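Local coordinates for enoyl-CoA hydratase subunit II (Geobacillus kaustophilus, PDB 2EJ5), which probably catalyses the hydration of enoyl-CoA thioesters, apparently in phenylacetic acid catabolism, as a member of the enoyl-CoA hydratase/isomerase family, at residues A176-P181 with E186-Q191; P85-L90 with A113-F118; V13-L18 with Q191-L196. All coordinates share one frame; numbering follows the deposited sequence.

Contact 1 (A176-P181 with E186-Q191)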
ATOM      1  N   ALA A 176       2.728   0.359  14.637  1.00 19.21           N
ATOM      2  CA  ALA A 176       3.790   0.148  15.635  1.00 19.82           C
ATOM      3  C   ALA A 176       4.796  -0.952  15.237  1.00 19.82           C
ATOM      4  O   ALA A 176       4.425  -2.074  14.902  1.00 20.59           O
ATOM      5  CB  ALA A 176       3.169  -0.177  17.025  1.00 19.94           C
ATOM      6  N   THR A 177       6.079  -0.623  15.289  1.00 19.96           N
ATOM      7  CA  THR A 177       7.137  -1.618  15.239  1.00 19.41           C
ATOM      8  C   THR A 177       7.036  -2.605  16.416  1.00 21.31           C
ATOM      9  O   THR A 177       7.194  -3.821  16.229  1.00 21.63           O
ATOM     10  CB  THR A 177       8.487  -0.959  15.284  1.00 18.51           C
ATOM     11  OG1 THR A 177       8.513   0.042  14.263  1.00 15.25           O
ATOM     12  CG2 THR A 177       9.583  -1.999  15.057  1.00 18.13           C
ATOM     13  N   LYS A 178       6.807  -2.077  17.624  1.00 21.63           N
ATOM     14  CA  LYS A 178       6.422  -2.922  18.752  1.00 21.40           C
ATOM     15  C   LYS A 178       5.789  -2.100  19.860  1.00 20.99           C
ATOM     16  O   LYS A 178       5.900  -0.878  19.864  1.00 19.86           O
ATOM     17  CB  LYS A 178       7.610  -3.733  19.286  1.00 23.47           C
ATOM     18  CG  LYS A 178       8.884  -2.997  19.574  1.00 24.06           C
ATOM     19  CD  LYS A 178       9.972  -4.033  19.910  1.00 30.69           C
ATOM     20  CE  LYS A 178      11.341  -3.396  20.035  1.00 32.90           C
ATOM     21  NZ  LYS A 178      12.331  -4.297  20.700  1.00 35.80           N
ATOM     22  N   VAL A 179       5.108  -2.791  20.772  1.00 19.37           N
ATOM     23  CA  VAL A 179       4.527  -2.180  21.942  1.00 18.53           C
ATOM     24  C   VAL A 179       5.329  -2.687  23.140  1.00 20.01           C
ATOM     25  O   VAL A 179       5.514  -3.909  23.316  1.00 19.34           O
ATOM     26  CB  VAL A 179       3.056  -2.533  22.064  1.00 16.80           C
ATOM     27  CG1 VAL A 179       2.428  -1.878  23.293  1.00 17.30           C
ATOM     28  CG2 VAL A 179       2.316  -2.077  20.784  1.00 16.16           C
ATOM     29  N   ILE A 180       5.804  -1.742  23.943  1.00 21.56           N
ATOM     30  CA  ILE A 180       6.722  -2.039  25.038  1.00 22.01           C
ATOM     31  C   ILE A 180       6.039  -1.786  26.386  1.00 23.52           C
ATOM     32  O   ILE A 180       5.399  -0.745  26.577  1.00 22.95           O
ATOM     33  CB  ILE A 180       8.042  -1.243  24.866  1.00 22.86           C
ATOM     34  CG1 ILE A 180       8.649  -1.550  23.460  1.00 20.73           C
ATOM     35  CG2 ILE A 180       9.025  -1.593  26.013  1.00 22.78           C
ATOM     36  CD1 ILE A 180       9.861  -0.737  23.054  1.00 20.63           C
ATOM     37  N   PRO A 181       6.112  -2.772  27.311  1.00 24.39           N
ATOM     38  CA  PRO A 181       5.590  -2.544  28.660  1.00 24.67           C
ATOM     39  C   PRO A 181       6.253  -1.392  29.371  1.00 25.35           C
ATOM     40  O   PRO A 181       7.442  -1.116  29.161  1.00 25.25           O
ATOM     41  CB  PRO A 181       5.865  -3.888  29.377  1.00 24.92           C
ATOM     42  CG  PRO A 181       5.801  -4.912  28.213  1.00 25.45           C
ATOM     43  CD  PRO A 181       6.604  -4.152  27.144  1.00 23.45           C
ATOM     44  N   GLU A 186      12.524   2.201  29.210  1.00 22.30           N
ATOM     45  CA  GLU A 186      13.806   2.873  28.974  1.00 23.57           C
ATOM     46  C   GLU A 186      14.857   1.901  28.392  1.00 22.20           C
ATOM     47  O   GLU A 186      15.614   2.251  27.488  1.00 20.66           O
ATOM     48  CB  GLU A 186      14.352   3.584  30.236  1.00 25.15           C
ATOM     49  CG  GLU A 186      13.373   4.495  30.995  1.00 31.57           C
ATOM     50  CD  GLU A 186      13.150   5.871  30.333  1.00 39.19           C
ATOM     51  OE1 GLU A 186      13.886   6.226  29.375  1.00 44.41           O
ATOM     52  OE2 GLU A 186      12.235   6.610  30.788  1.00 42.20           O
ATOM     53  N   GLU A 187      14.888   0.669  28.902  1.00 22.28           N
ATOM     54  CA  GLU A 187      15.914  -0.280  28.469  1.00 20.73           C
ATOM     55  C   GLU A 187      15.653  -0.805  27.064  1.00 20.00           C
ATOM     56  O   GLU A 187      16.587  -0.943  26.279  1.00 20.20           O
ATOM     57  CB  GLU A 187      16.067  -1.463  29.447  1.00 20.82           C
ATOM     58  CG  GLU A 187      17.112  -2.486  28.997  1.00 19.61           C
ATOM     59  CD  GLU A 187      18.552  -2.007  29.127  1.00 23.85           C
ATOM     60  OE1 GLU A 187      18.815  -0.937  29.725  1.00 27.85           O
ATOM     61  OE2 GLU A 187      19.444  -2.713  28.621  1.00 25.84           O
ATOM     62  N   GLU A 188      14.406  -1.106  26.743  1.00 19.72           N
ATOM     63  CA  GLU A 188      14.119  -1.652  25.401  1.00 20.73           C
ATOM     64  C   GLU A 188      14.326  -0.638  24.295  1.00 19.66           C
ATOM     65  O   GLU A 188      14.791  -1.004  23.199  1.00 20.05           O
ATOM     66  CB  GLU A 188      12.713  -2.207  25.314  1.00 20.96           C
ATOM     67  CG  GLU A 188      12.496  -3.352  26.221  1.00 27.29           C
ATOM     68  CD  GLU A 188      12.579  -4.661  25.511  1.00 36.47           C
ATOM     69  OE1 GLU A 188      13.501  -4.856  24.657  1.00 38.66           O
ATOM     70  OE2 GLU A 188      11.698  -5.498  25.821  1.00 42.08           O
ATOM     71  N   VAL A 189      13.940   0.617  24.562  1.00 18.59           N
ATOM     72  CA  VAL A 189      14.237   1.712  23.647  1.00 18.99           C
ATOM     73  C   VAL A 189      15.749   1.855  23.437  1.00 19.24           C
ATOM     74  O   VAL A 189      16.222   1.867  22.300  1.00 18.76           O
ATOM     75  CB  VAL A 189      13.610   3.064  24.123  1.00 19.20           C
ATOM     76  CG1 VAL A 189      14.092   4.200  23.278  1.00 18.49           C
ATOM     77  CG2 VAL A 189      12.086   2.968  24.095  1.00 15.16           C
ATOM     78  N   LYS A 190      16.516   1.967  24.524  1.00 19.33           N
ATOM     79  CA  LYS A 190      17.961   2.063  24.348  1.00 19.65           C
ATOM     80  C   LYS A 190      18.557   0.875  23.599  1.00 18.30           C
ATOM     81  O   LYS A 190      19.399   1.073  22.755  1.00 19.01           O
ATOM     82  CB  LYS A 190      18.747   2.431  25.642  1.00 20.59           C
ATOM     83  CG  LYS A 190      18.972   1.378  26.661  1.00 24.43           C
ATOM     84  CD  LYS A 190      20.067   1.806  27.731  1.00 21.09           C
ATOM     85  CE  LYS A 190      21.501   1.496  27.302  1.00 26.72           C
ATOM     86  NZ  LYS A 190      22.453   1.644  28.465  1.00 27.02           N
ATOM     87  N   GLN A 191      18.123  -0.345  23.883  1.00 18.13           N
ATOM     88  CA  GLN A 191      18.719  -1.495  23.196  1.00 18.86           C
ATOM     89  C   GLN A 191      18.389  -1.497  21.681  1.00 18.23           C
ATOM     90  O   GLN A 191      19.220  -1.876  20.858  1.00 17.32           O
ATOM     91  CB  GLN A 191      18.226  -2.814  23.826  1.00 19.37           C
ATOM     92  CG  GLN A 191      18.679  -3.038  25.293  1.00 18.52           C
ATOM     93  CD  GLN A 191      18.474  -4.484  25.737  1.00 21.65           C
ATOM     94  OE1 GLN A 191      18.642  -4.821  26.925  1.00 24.71           O
ATOM     95  NE2 GLN A 191      18.110  -5.348  24.789  1.00 21.49           N
TER
HETATM   96  O   HOH W   1      14.260  -3.621  22.301  1.00 38.05           O
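Ile180 and Glu188 make the apolar part of this contact between strand 178-180, the last strand of the crotonase-like sheet and one of its edges, and helix 185-197, which after a short connection folds back to pack beside it at 144°. Both branches of Ile180 come up on one side of the first methylene of the glutamate: CG2 lies 3.8 Å from Glu188 CB and CD1 3.9 Å from the same Glu188 CB. CG2 also meets Glu188 CG, while CD1 reaches onward to a looser touch on Val189 CG2 (4.4 Å). Only the aliphatic stem of the glutamate is used here, because a bend at chi2 (-100°) leads its carboxylate off.

The polar part is carried by water. Lys178 leaves the strand with CG between backbone N and carbonyl carbon (chi1 50°) and then runs out extended. Lys178 NZ stays 4.2 Å from Glu188 OE1, beyond a direct salt bridge. Instead, water 1 accepts from Lys178 NZ at 2.6 Å and donates twice, to Glu188 O at 2.8 Å and to Glu188 OE1 at 2.8 Å.

Lys178 also packs on Phe192, one turn further along the helix, and Ile180 on Leu120 of the adjacent strand.

Glu188 thus serves both halves: its stem packs on the buried isoleucine, and a water bridge, to which the attraction of the opposite charges probably adds, joins strand and helix on the partly exposed side.

Contact 2 (P85-L90 with A113-F118)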
ATOM      1  N   PRO A  85      10.240  22.961   6.571  1.00 21.69           N
ATOM      2  CA  PRO A  85      11.682  22.714   6.773  1.00 21.73           C
ATOM      3  C   PRO A  85      12.024  21.515   7.686  1.00 21.36           C
ATOM      4  O   PRO A  85      13.017  20.799   7.422  1.00 22.16           O
ATOM      5  CB  PRO A  85      12.178  24.012   7.422  1.00 21.52           C
ATOM      6  CG  PRO A  85      11.216  25.046   6.983  1.00 22.57           C
ATOM      7  CD  PRO A  85       9.879  24.337   6.977  1.00 22.75           C
ATOM      8  N   MET A  86      11.228  21.327   8.738  1.00 20.11           N
ATOM      9  CA  MET A  86      11.385  20.244   9.707  1.00 18.46           C
ATOM     10  C   MET A  86      11.086  18.892   9.037  1.00 18.85           C
ATOM     11  O   MET A  86      11.871  17.953   9.139  1.00 19.28           O
ATOM     12  CB  MET A  86      10.448  20.477  10.900  1.00 18.11           C
ATOM     13  CG  MET A  86      10.688  19.531  12.146  1.00 19.29           C
ATOM     14  SD  MET A  86       9.549  19.547  13.527  1.00 13.26           S
ATOM     15  CE  MET A  86       7.974  19.006  12.826  1.00 21.66           C
ATOM     16  N   MET A  87       9.944  18.801   8.362  1.00 18.77           N
ATOM     17  CA  MET A  87       9.570  17.556   7.689  1.00 19.25           C
ATOM     18  C   MET A  87      10.476  17.251   6.519  1.00 19.78           C
ATOM     19  O   MET A  87      10.755  16.082   6.260  1.00 20.61           O
ATOM     20  CB  MET A  87       8.059  17.538   7.314  1.00 19.07           C
ATOM     21  CG  MET A  87       7.097  17.773   8.555  1.00 17.08           C
ATOM     22  SD  MET A  87       7.325  16.734  10.030  1.00 14.63           S
ATOM     23  CE  MET A  87       7.007  15.119   9.318  1.00 16.00           C
ATOM     24  N   LYS A  88      10.993  18.272   5.830  1.00 20.09           N
ATOM     25  CA  LYS A  88      11.962  18.023   4.748  1.00 20.81           C
ATOM     26  C   LYS A  88      13.287  17.539   5.304  1.00 20.89           C
ATOM     27  O   LYS A  88      13.910  16.648   4.722  1.00 20.22           O
ATOM     28  CB  LYS A  88      12.214  19.263   3.881  1.00 21.51           C
ATOM     29  CG  LYS A  88      10.977  19.730   3.146  1.00 24.05           C
ATOM     30  CD  LYS A  88      11.313  20.866   2.225  1.00 25.91           C
ATOM     31  CE  LYS A  88      10.192  21.039   1.254  1.00 30.49           C
ATOM     32  NZ  LYS A  88      10.242  22.409   0.628  1.00 30.51           N
ATOM     33  N   ALA A  89      13.732  18.137   6.423  1.00 21.09           N
ATOM     34  CA  ALA A  89      14.958  17.647   7.075  1.00 21.42           C
ATOM     35  C   ALA A  89      14.786  16.172   7.472  1.00 20.53           C
ATOM     36  O   ALA A  89      15.664  15.359   7.234  1.00 21.90           O
ATOM     37  CB  ALA A  89      15.320  18.488   8.325  1.00 19.85           C
ATOM     38  N   LEU A  90      13.668  15.836   8.099  1.00 21.03           N
ATOM     39  CA  LEU A  90      13.439  14.432   8.494  1.00 19.20           C
ATOM     40  C   LEU A  90      13.414  13.551   7.270  1.00 19.40           C
ATOM     41  O   LEU A  90      14.022  12.491   7.239  1.00 19.09           O
ATOM     42  CB  LEU A  90      12.160  14.301   9.320  1.00 19.77           C
ATOM     43  CG  LEU A  90      11.737  12.951   9.913  1.00 20.11           C
ATOM     44  CD1 LEU A  90      12.889  12.282  10.722  1.00 19.65           C
ATOM     45  CD2 LEU A  90      10.466  13.142  10.780  1.00 18.12           C
ATOM     46  N   ALA A 113       5.472  11.146  14.264  1.00 12.29           N
ATOM     47  CA  ALA A 113       5.711   9.717  14.513  1.00 13.93           C
ATOM     48  C   ALA A 113       5.619   8.874  13.213  1.00 14.01           C
ATOM     49  O   ALA A 113       6.441   7.991  12.963  1.00 13.30           O
ATOM     50  CB  ALA A 113       4.767   9.189  15.589  1.00 12.26           C
ATOM     51  N   LEU A 114       4.634   9.190  12.362  1.00 13.89           N
ATOM     52  CA  LEU A 114       4.450   8.469  11.102  1.00 13.12           C
ATOM     53  C   LEU A 114       5.619   8.686  10.146  1.00 12.92           C
ATOM     54  O   LEU A 114       5.895   7.827   9.287  1.00 12.29           O
ATOM     55  CB  LEU A 114       3.152   8.948  10.433  1.00 15.10           C
ATOM     56  CG  LEU A 114       1.835   8.813  11.182  1.00 14.91           C
ATOM     57  CD1 LEU A 114       0.661   9.330  10.305  1.00 16.11           C
ATOM     58  CD2 LEU A 114       1.594   7.339  11.616  1.00 17.51           C
ATOM     59  N   ALA A 115       6.291   9.846  10.254  1.00 12.93           N
ATOM     60  CA  ALA A 115       7.427  10.163   9.371  1.00 13.41           C
ATOM     61  C   ALA A 115       8.732   9.458   9.757  1.00 14.26           C
ATOM     62  O   ALA A 115       9.711   9.450   8.976  1.00 13.99           O
ATOM     63  CB  ALA A 115       7.659  11.699   9.264  1.00 14.50           C
ATOM     64  N   CYS A 116       8.776   8.892  10.968  1.00 14.33           N
ATOM     65  CA  CYS A 116       9.973   8.170  11.415  1.00 14.85           C
ATOM     66  C   CYS A 116      10.025   6.774  10.820  1.00 14.79           C
ATOM     67  O   CYS A 116       9.034   6.293  10.317  1.00 15.91           O
ATOM     68  CB  CYS A 116      10.023   8.112  12.945  1.00 13.85           C
ATOM     69  SG  CYS A 116      10.252   9.806  13.649  1.00 19.37           S
ATOM     70  N   ASP A 117      11.185   6.125  10.895  1.00 15.17           N
ATOM     71  CA  ASP A 117      11.386   4.806  10.260  1.00 15.52           C
ATOM     72  C   ASP A 117      10.809   3.656  11.093  1.00 15.97           C
ATOM     73  O   ASP A 117      10.312   2.651  10.529  1.00 17.17           O
ATOM     74  CB  ASP A 117      12.887   4.537  10.015  1.00 16.00           C
ATOM     75  CG  ASP A 117      13.552   5.643   9.222  1.00 17.78           C
ATOM     76  OD1 ASP A 117      13.020   6.015   8.144  1.00 16.54           O
ATOM     77  OD2 ASP A 117      14.621   6.128   9.661  1.00 16.21           O
ATOM     78  N   PHE A 118      10.911   3.779  12.411  1.00 16.24           N
ATOM     79  CA  PHE A 118      10.374   2.796  13.352  1.00 16.17           C
ATOM     80  C   PHE A 118       9.593   3.544  14.413  1.00 15.88           C
ATOM     81  O   PHE A 118       9.950   4.706  14.734  1.00 16.77           O
ATOM     82  CB  PHE A 118      11.520   2.033  14.038  1.00 16.87           C
ATOM     83  CG  PHE A 118      12.465   1.343  13.083  1.00 16.91           C
ATOM     84  CD1 PHE A 118      12.162   0.062  12.581  1.00 18.22           C
ATOM     85  CD2 PHE A 118      13.656   1.948  12.700  1.00 14.43           C
ATOM     86  CE1 PHE A 118      13.014  -0.605  11.712  1.00 15.21           C
ATOM     87  CE2 PHE A 118      14.530   1.288  11.832  1.00 18.36           C
ATOM     88  CZ  PHE A 118      14.212  -0.004  11.337  1.00 18.34           C
TER
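Cys116, whose sulfur lies beside Leu90, holds the carbonyl O of Ala113 through its backbone, Cys116 N to Ala113 O at 3.2 Å. The guanidinium NH1 of Arg119 donates a second bond to that same oxygen and another to Cys116 O. The last turn of helix 108-115 is thereby pinned to the start of strand 118-122, and the carbonyls left over where the helix runs out are paired with a positive group.

Between the segments themselves the contact is wholly apolar. The methyl of Ala115 points at helix 75-92 and is met there by two side chains one turn apart. Leu90 brings CD2 to 3.5 Å from Ala115 CB; with CG anti to its backbone N (chi1 -177°), the isobutyl group is carried toward the alanine. Met87 arrives less directly. Its chain is folded at both chi2 and chi3, which curls the terminal methyl inward until Met87 CE also stands 3.5 Å from Ala115 CB, tighter than an ordinary carbon-carbon contact. The same CD2 of Leu90 reaches Cys116 SG more loosely, at 4.4 Å, and this one branch touches both Ala115 and Cys116.

The contact lies near the centre of the chain, within the crotonase-like fold. Leu90 packs further on Leu39 of helix 29-44 and on Val97 of strand 97-101, and Cys116 rests on Val97 and Ala99 of that strand. Helix 142-150 adds Tyr145 against Ala115, so the small methyl sits where helices 75-92, 108-115 and 142-150 converge beside the sheet.

Contact 3 (V13-L18 with Q191-L196)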
ATOM      1  N   VAL A  13      24.168   7.105  19.425  1.00 23.31           N
ATOM      2  CA  VAL A  13      22.806   7.507  19.192  1.00 23.43           C
ATOM      3  C   VAL A  13      22.513   8.925  19.640  1.00 22.76           C
ATOM      4  O   VAL A  13      22.855   9.331  20.778  1.00 22.75           O
ATOM      5  CB  VAL A  13      21.687   6.409  19.534  1.00 24.65           C
ATOM      6  CG1 VAL A  13      22.221   5.118  20.154  1.00 23.24           C
ATOM      7  CG2 VAL A  13      20.396   6.964  20.177  1.00 23.57           C
ATOM      8  N   ALA A  14      21.945   9.692  18.714  1.00 19.95           N
ATOM      9  CA  ALA A  14      21.436  11.018  19.050  1.00 19.33           C
ATOM     10  C   ALA A  14      20.027  10.905  19.608  1.00 19.00           C
ATOM     11  O   ALA A  14      19.106  10.427  18.935  1.00 19.52           O
ATOM     12  CB  ALA A  14      21.500  11.974  17.825  1.00 19.03           C
ATOM     13  N   TRP A  15      19.871  11.328  20.852  1.00 18.62           N
ATOM     14  CA  TRP A  15      18.614  11.340  21.552  1.00 20.14           C
ATOM     15  C   TRP A  15      18.045  12.753  21.375  1.00 21.01           C
ATOM     16  O   TRP A  15      18.606  13.751  21.879  1.00 23.54           O
ATOM     17  CB  TRP A  15      18.824  10.967  23.016  1.00 20.63           C
ATOM     18  CG  TRP A  15      19.291   9.536  23.180  1.00 20.38           C
ATOM     19  CD1 TRP A  15      20.596   9.051  23.080  1.00 22.16           C
ATOM     20  CD2 TRP A  15      18.462   8.399  23.431  1.00 18.42           C
ATOM     21  NE1 TRP A  15      20.605   7.688  23.261  1.00 21.49           N
ATOM     22  CE2 TRP A  15      19.314   7.261  23.485  1.00 21.58           C
ATOM     23  CE3 TRP A  15      17.078   8.226  23.612  1.00 19.87           C
ATOM     24  CZ2 TRP A  15      18.818   5.972  23.715  1.00 21.96           C
ATOM     25  CZ3 TRP A  15      16.585   6.956  23.839  1.00 21.31           C
ATOM     26  CH2 TRP A  15      17.461   5.834  23.896  1.00 21.43           C
ATOM     27  N   LEU A  16      16.980  12.852  20.594  1.00 20.01           N
ATOM     28  CA  LEU A  16      16.309  14.128  20.350  1.00 20.19           C
ATOM     29  C   LEU A  16      15.033  14.111  21.170  1.00 20.58           C
ATOM     30  O   LEU A  16      14.041  13.419  20.863  1.00 19.45           O
ATOM     31  CB  LEU A  16      16.108  14.337  18.824  1.00 19.92           C
ATOM     32  CG  LEU A  16      15.832  15.773  18.320  1.00 19.74           C
ATOM     33  CD1 LEU A  16      15.875  15.888  16.796  1.00 20.16           C
ATOM     34  CD2 LEU A  16      14.540  16.357  18.895  1.00 19.76           C
ATOM     35  N   THR A  17      15.055  14.813  22.302  1.00 21.32           N
ATOM     36  CA  THR A  17      13.908  14.784  23.178  1.00 22.23           C
ATOM     37  C   THR A  17      13.121  16.099  23.018  1.00 23.75           C
ATOM     38  O   THR A  17      13.661  17.197  23.239  1.00 22.47           O
ATOM     39  CB  THR A  17      14.339  14.551  24.631  1.00 22.38           C
ATOM     40  OG1 THR A  17      14.970  13.263  24.735  1.00 24.65           O
ATOM     41  CG2 THR A  17      13.184  14.612  25.561  1.00 22.37           C
ATOM     42  N   LEU A  18      11.856  15.980  22.617  1.00 24.26           N
ATOM     43  CA  LEU A  18      10.955  17.129  22.551  1.00 25.09           C
ATOM     44  C   LEU A  18      10.629  17.572  23.973  1.00 25.99           C
ATOM     45  O   LEU A  18      10.197  16.754  24.781  1.00 26.85           O
ATOM     46  CB  LEU A  18       9.652  16.747  21.845  1.00 24.43           C
ATOM     47  CG  LEU A  18       9.799  16.034  20.487  1.00 23.95           C
ATOM     48  CD1 LEU A  18       8.405  15.791  19.883  1.00 19.94           C
ATOM     49  CD2 LEU A  18      10.716  16.821  19.518  1.00 23.88           C
ATOM     50  N   GLN A 191      18.123  -0.345  23.883  1.00 18.13           N
ATOM     51  CA  GLN A 191      18.719  -1.495  23.196  1.00 18.86           C
ATOM     52  C   GLN A 191      18.389  -1.497  21.681  1.00 18.23           C
ATOM     53  O   GLN A 191      19.220  -1.876  20.858  1.00 17.32           O
ATOM     54  CB  GLN A 191      18.226  -2.814  23.826  1.00 19.37           C
ATOM     55  CG  GLN A 191      18.679  -3.038  25.293  1.00 18.52           C
ATOM     56  CD  GLN A 191      18.474  -4.484  25.737  1.00 21.65           C
ATOM     57  OE1 GLN A 191      18.642  -4.821  26.925  1.00 24.71           O
ATOM     58  NE2 GLN A 191      18.110  -5.348  24.789  1.00 21.49           N
ATOM     59  N   PHE A 192      17.165  -1.082  21.333  1.00 18.18           N
ATOM     60  CA  PHE A 192      16.741  -1.026  19.910  1.00 18.38           C
ATOM     61  C   PHE A 192      17.583   0.017  19.173  1.00 18.13           C
ATOM     62  O   PHE A 192      18.133  -0.256  18.114  1.00 17.12           O
ATOM     63  CB  PHE A 192      15.222  -0.713  19.821  1.00 18.59           C
ATOM     64  CG  PHE A 192      14.646  -0.852  18.421  1.00 20.21           C
ATOM     65  CD1 PHE A 192      14.252  -2.094  17.945  1.00 22.86           C
ATOM     66  CD2 PHE A 192      14.484   0.268  17.605  1.00 18.34           C
ATOM     67  CE1 PHE A 192      13.715  -2.228  16.658  1.00 26.63           C
ATOM     68  CE2 PHE A 192      13.962   0.152  16.304  1.00 21.65           C
ATOM     69  CZ  PHE A 192      13.574  -1.091  15.834  1.00 22.77           C
ATOM     70  N   ALA A 193      17.708   1.214  19.759  1.00 17.85           N
ATOM     71  CA  ALA A 193      18.540   2.262  19.180  1.00 17.53           C
ATOM     72  C   ALA A 193      20.016   1.864  19.097  1.00 18.27           C
ATOM     73  O   ALA A 193      20.658   2.077  18.070  1.00 18.61           O
ATOM     74  CB  ALA A 193      18.366   3.586  19.932  1.00 16.94           C
ATOM     75  N   GLU A 194      20.554   1.239  20.144  1.00 18.18           N
ATOM     76  CA  GLU A 194      21.940   0.826  20.062  1.00 18.36           C
ATOM     77  C   GLU A 194      22.115  -0.268  19.069  1.00 17.53           C
ATOM     78  O   GLU A 194      23.075  -0.264  18.334  1.00 17.53           O
ATOM     79  CB  GLU A 194      22.507   0.478  21.439  1.00 20.09           C
ATOM     80  CG  GLU A 194      22.469   1.750  22.327  1.00 23.09           C
ATOM     81  CD  GLU A 194      23.130   1.581  23.678  1.00 29.68           C
ATOM     82  OE1 GLU A 194      23.307   0.412  24.126  1.00 28.84           O
ATOM     83  OE2 GLU A 194      23.429   2.640  24.284  1.00 28.89           O
ATOM     84  N   ARG A 195      21.141  -1.162  18.975  1.00 17.86           N
ATOM     85  CA  ARG A 195      21.218  -2.207  17.974  1.00 18.12           C
ATOM     86  C   ARG A 195      21.287  -1.625  16.552  1.00 17.43           C
ATOM     87  O   ARG A 195      22.078  -2.084  15.750  1.00 16.56           O
ATOM     88  CB  ARG A 195      20.045  -3.168  18.123  1.00 18.62           C
ATOM     89  CG  ARG A 195      19.778  -3.946  16.895  1.00 22.90           C
ATOM     90  CD  ARG A 195      18.554  -4.839  17.058  1.00 29.68           C
ATOM     91  NE  ARG A 195      18.481  -5.785  15.943  1.00 30.18           N
ATOM     92  CZ  ARG A 195      17.392  -6.474  15.605  1.00 33.22           C
ATOM     93  NH1 ARG A 195      16.255  -6.327  16.291  1.00 36.79           N
ATOM     94  NH2 ARG A 195      17.440  -7.309  14.577  1.00 31.98           N
ATOM     95  N   LEU A 196      20.469  -0.608  16.243  1.00 16.20           N
ATOM     96  CA  LEU A 196      20.548   0.063  14.923  1.00 16.40           C
ATOM     97  C   LEU A 196      21.860   0.818  14.745  1.00 16.85           C
ATOM     98  O   LEU A 196      22.466   0.792  13.652  1.00 16.24           O
ATOM     99  CB  LEU A 196      19.406   1.053  14.773  1.00 15.57           C
ATOM    100  CG  LEU A 196      18.034   0.425  14.481  1.00 19.44           C
ATOM    101  CD1 LEU A 196      16.956   1.440  14.790  1.00 20.04           C
ATOM    102  CD2 LEU A 196      17.999   0.057  13.005  1.00 17.41           C
TER
HETATM  103  O   HOH W   2      22.439   5.489  23.701  1.00 34.63           O
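Val13 and Ala193 form the close-packed part of this contact, where strand 13-18 meets helix 185-197. Their CA atoms, 6.8 Å apart, are the nearest pair across the two segments. Val13 CG2 lies 3.9 Å from Ala193 CB, while the other methyl, CG1, sits against the carbonyl O of Ala193 and reaches Glu194 CG at 4.0 Å. Both methyls touch Ala193, and CG1 alone also reaches the glutamate side chain. Val13 has an almost eclipsed chi1 of 4°, an unusual value that may reflect strain or an imperfectly fitted side chain. Trp15 joins at longer range, its CZ2 4.5 Å from Ala193 CB. Val13 CG2 also leans over one face of this indole, 3.2 Å above the ring plane and toward the rim.

In the six-stranded sheet of the crotonase-like core, strand 13-18 lies between strands 5-10 and 50-55. Helix 185-197 crosses one face of that sheet, with Ala193 also touching Val52 of strand 50-55. The other face is served by helix 29-44, onto whose Ala38 and Leu39 the alternate strand residue Leu16 is turned. On another flank helix 185-197 meets the second subunit, where Phe192 and Leu196 pack on Leu161 and Val160 of that chain.

The remaining side of the contact is looser and more polar. Glu194 is partly exposed and runs extended beyond CG, across Val13 at about a right angle. Water 2 bridges its carboxylate to the indole: lying in the ring plane at the edge, it accepts from Trp15 NE1 at 2.9 Å and donates to Glu194 OE2 at 3.1 Å.

Contacts 1 and 3 share helix 185-197 and dock it on the same sheet, at edge strand 178-180 and at strand 13-18; their centres are 11 Å apart, and Val189 and Lys190 of the first pack on Trp15 of the second. Both are partly buried, and both join an apolar patch to a water bridge ending on a glutamate of the helix. Contact 2 is buried nearer the middle of the chain, joins helices 75-92 and 108-115, and has no polar link between its segments. Phe118 connects the three: its ring meets Phe192 edge to face and packs on Leu196, and its backbone touches Thr177.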